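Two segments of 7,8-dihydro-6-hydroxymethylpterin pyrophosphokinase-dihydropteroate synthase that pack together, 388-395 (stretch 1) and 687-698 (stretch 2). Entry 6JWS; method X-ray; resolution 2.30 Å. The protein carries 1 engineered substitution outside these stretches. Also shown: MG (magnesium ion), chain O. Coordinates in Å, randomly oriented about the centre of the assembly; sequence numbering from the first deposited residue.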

# COMPACT_ATOMS: atom_id res chain seq x y z
N LYS B 388 12.40 7.40 4.06
CA LYS B 388 11.62 7.94 5.16
C LYS B 388 10.65 9.00 4.65
O LYS B 388 11.01 9.84 3.84
CB LYS B 388 12.59 8.57 6.16
CG LYS B 388 12.06 8.71 7.58
CD LYS B 388 12.42 10.05 8.20
CE LYS B 388 12.37 10.01 9.71
NZ LYS B 388 11.79 11.25 10.28
N THR B 389 9.41 8.97 5.16
CA THR B 389 8.44 10.04 5.00
C THR B 389 8.52 10.96 6.22
O THR B 389 8.11 10.59 7.31
CB THR B 389 7.03 9.46 4.78
OG1 THR B 389 7.05 8.67 3.60
CG2 THR B 389 5.95 10.52 4.64
N ASN B 390 9.09 12.16 6.01
CA ASN B 390 9.29 13.15 7.05
C ASN B 390 8.04 14.04 7.18
O ASN B 390 7.41 14.41 6.19
CB ASN B 390 10.51 14.03 6.76
CG ASN B 390 11.82 13.28 6.82
OD1 ASN B 390 12.23 12.80 7.88
ND2 ASN B 390 12.48 13.12 5.68
N ILE B 391 7.71 14.40 8.43
CA ILE B 391 6.59 15.28 8.69
C ILE B 391 7.09 16.72 8.76
O ILE B 391 8.04 17.03 9.48
CB ILE B 391 5.83 14.88 9.96
CG1 ILE B 391 5.14 13.53 9.76
CG2 ILE B 391 4.83 15.97 10.30
CD1 ILE B 391 4.60 12.91 11.03
N VAL B 392 6.47 17.59 7.96
CA VAL B 392 6.75 19.01 8.03
C VAL B 392 5.53 19.66 8.67
O VAL B 392 4.44 19.61 8.10
CB VAL B 392 7.03 19.61 6.63
CG1 VAL B 392 7.36 21.10 6.73
CG2 VAL B 392 8.17 18.87 5.92
N GLY B 393 5.70 20.19 9.88
CA GLY B 393 4.60 20.81 10.60
C GLY B 393 4.43 22.28 10.20
O GLY B 393 5.41 22.98 9.98
N ILE B 394 3.17 22.71 10.05
CA ILE B 394 2.86 23.99 9.44
C ILE B 394 2.64 25.03 10.54
O ILE B 394 1.84 24.82 11.44
CB ILE B 394 1.59 23.90 8.55
CG1 ILE B 394 1.77 23.01 7.33
CG2 ILE B 394 1.11 25.29 8.14
CD1 ILE B 394 0.45 22.58 6.70
N LEU B 395 3.35 26.16 10.46
CA LEU B 395 3.04 27.31 11.29
C LEU B 395 2.76 28.52 10.40
O LEU B 395 3.69 29.15 9.91
CB LEU B 395 4.19 27.61 12.26
CG LEU B 395 3.91 28.80 13.18
CD1 LEU B 395 2.86 28.44 14.23
CD2 LEU B 395 5.18 29.27 13.86
MG MG O . -5.35 18.25 14.92
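Stretch 2 687-698: VHDVLETKSVLD

Stretch 2 meets stretch 1 first as a strand partner and then as a covering helix. Residues 390-395 form a β-strand, and Val687, extended at phi/psi -135/151°, pairs beside it in a parallel bridge with Gly393, their CA atoms 5.3 Å apart. Val687 N donates to Val392 O at 2.7 Å with a nearly straight geometry (165°), whereas Ile394 N reaches Val687 O at 3.0 Å in a weak, bent bond (131°).

The chain then leaves the extended conformation through His688 and Asp689 and enters the helix at Val690. The helix, 690-698, runs back along the strand, nearly antiparallel to it at 171°, with the axes 9.5 Å apart at closest approach. This reversal brings Leu697 over the beginning of stretch 1, where its CD1 lies 3.6 Å from Thr389 O.

Ile391 is the centre of the apolar packing. Its CB points toward stretch 2, and its m,t rotamer (-67°, 168°) extends CD1 toward the helix while CG2 faces Val687 and Val690. Ile391 CG2 lies 3.6 Å from Val687 CG2 and 4.1 Å from Val690 CG1, Ile391 CG1 lies 3.7 Å from Leu697 CD1, and Ile391 CD1 rests 3.8 Å from Thr693 CG2 and 3.4 Å from Lys694 N. Leu697, also m,t, points its CB toward the strand and places CD1 against both Ile391 and Thr389. At Gly393 the strand has no side chain, and Val690 CG2 comes to 3.8 Å from Gly393 CA; an ideal CB there would stand only 3.1 Å from that methyl, a tight fit.

Ile394 has the same m,t conformation (-65°, 163°), but its partner is aromatic. The His688 CB points away from the strand, yet with chi1 at -61° and chi2 at 89° the ring turns back so that Ile394 CD1 sits over one face, 3.6 Å from the ring centroid and 9° off its normal, in a CH-π contact.

The polar groups of Thr693, Lys694 and Asp689 are engaged within stretch 2 or at the metal. Thr693, at chi1 -56° (m), directs OG1 to Asp689 O at 2.7 Å, leaving CG2 for Ile391. Lys694 packs its CB 3.8 Å from Ile391 CD1, then leads away, so that its NZ forms a salt bridge with Asp698 OD1 at 2.8 Å. Asp689, at the N-cap position, makes no capping bond with its side chain; instead Asp689 OD1 binds MG at 2.3 Å, joined by Glu692 OE2 at 2.2 Å.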

# COMPACT_ATOMS: atom_id res chain seq x y z
N VAL B 687 2.02 19.21 6.92
CA VAL B 687 0.74 18.90 7.54
C VAL B 687 0.45 19.86 8.69
O VAL B 687 1.37 20.36 9.36
CB VAL B 687 0.65 17.42 7.97
CG1 VAL B 687 0.82 16.45 6.79
CG2 VAL B 687 1.63 17.08 9.10
N HIS B 688 -0.85 20.11 8.94
CA HIS B 688 -1.27 20.83 10.14
C HIS B 688 -1.35 19.90 11.35
O HIS B 688 -1.21 20.34 12.48
CB HIS B 688 -2.65 21.46 9.96
CG HIS B 688 -2.74 22.45 8.85
ND1 HIS B 688 -3.05 22.07 7.55
CD2 HIS B 688 -2.59 23.79 8.84
CE1 HIS B 688 -3.09 23.14 6.78
NE2 HIS B 688 -2.80 24.21 7.55
N ASP B 689 -1.64 18.61 11.11
CA ASP B 689 -2.03 17.69 12.17
C ASP B 689 -0.88 16.71 12.41
O ASP B 689 -0.86 15.62 11.86
CB ASP B 689 -3.39 17.08 11.85
CG ASP B 689 -4.51 18.11 11.65
OD1 ASP B 689 -5.04 18.60 12.67
OD2 ASP B 689 -4.86 18.42 10.47
N VAL B 690 0.10 17.14 13.23
CA VAL B 690 1.37 16.46 13.35
C VAL B 690 1.19 15.17 14.17
O VAL B 690 1.69 14.12 13.76
CB VAL B 690 2.46 17.37 13.94
CG1 VAL B 690 3.76 16.61 14.19
CG2 VAL B 690 2.74 18.60 13.08
N LEU B 691 0.47 15.26 15.30
CA LEU B 691 0.30 14.11 16.19
C LEU B 691 -0.44 13.02 15.43
O LEU B 691 -0.09 11.85 15.53
CB LEU B 691 -0.47 14.53 17.45
CG LEU B 691 -0.87 13.36 18.36
CD1 LEU B 691 -0.86 13.78 19.83
CD2 LEU B 691 -2.23 12.77 17.95
N GLU B 692 -1.49 13.41 14.71
CA GLU B 692 -2.30 12.45 13.98
C GLU B 692 -1.45 11.74 12.92
O GLU B 692 -1.48 10.52 12.80
CB GLU B 692 -3.49 13.19 13.36
CG GLU B 692 -4.42 13.83 14.38
CD GLU B 692 -4.13 15.28 14.76
OE1 GLU B 692 -2.95 15.61 15.03
OE2 GLU B 692 -5.08 16.09 14.75
N THR B 693 -0.68 12.52 12.14
CA THR B 693 0.10 12.01 11.03
C THR B 693 1.20 11.07 11.55
O THR B 693 1.42 9.99 10.99
CB THR B 693 0.66 13.17 10.20
OG1 THR B 693 -0.45 13.98 9.79
CG2 THR B 693 1.44 12.71 8.98
N LYS B 694 1.89 11.49 12.61
CA LYS B 694 2.94 10.68 13.21
C LYS B 694 2.38 9.34 13.71
O LYS B 694 3.09 8.33 13.66
CB LYS B 694 3.58 11.44 14.38
CG LYS B 694 4.84 10.81 14.96
CD LYS B 694 5.96 10.68 13.94
CE LYS B 694 7.32 10.41 14.54
NZ LYS B 694 7.31 9.19 15.39
N SER B 695 1.15 9.34 14.23
CA SER B 695 0.56 8.12 14.76
C SER B 695 0.38 7.13 13.62
O SER B 695 0.66 5.94 13.79
CB SER B 695 -0.75 8.39 15.46
OG SER B 695 -0.57 9.29 16.53
N VAL B 696 -0.05 7.66 12.46
CA VAL B 696 -0.26 6.86 11.27
C VAL B 696 1.07 6.30 10.78
O VAL B 696 1.19 5.12 10.53
CB VAL B 696 -1.03 7.62 10.18
CG1 VAL B 696 -0.93 6.93 8.82
CG2 VAL B 696 -2.51 7.78 10.56
N LEU B 697 2.08 7.16 10.62
CA LEU B 697 3.35 6.69 10.08
C LEU B 697 3.99 5.67 11.03
O LEU B 697 4.67 4.75 10.58
CB LEU B 697 4.25 7.90 9.81
CG LEU B 697 3.74 8.93 8.79
CD1 LEU B 697 4.75 10.06 8.62
CD2 LEU B 697 3.44 8.32 7.42
N ASP B 698 3.79 5.84 12.35
CA ASP B 698 4.40 4.94 13.32
C ASP B 698 3.87 3.52 13.15
O ASP B 698 4.64 2.57 13.22
CB ASP B 698 4.21 5.40 14.76
CG ASP B 698 5.18 6.51 15.19
OD1 ASP B 698 6.12 6.80 14.41
OD2 ASP B 698 4.99 7.07 16.30
O HOH W 1 -6.01 17.75 17.18
O HOH W 2 -3.30 17.93 15.57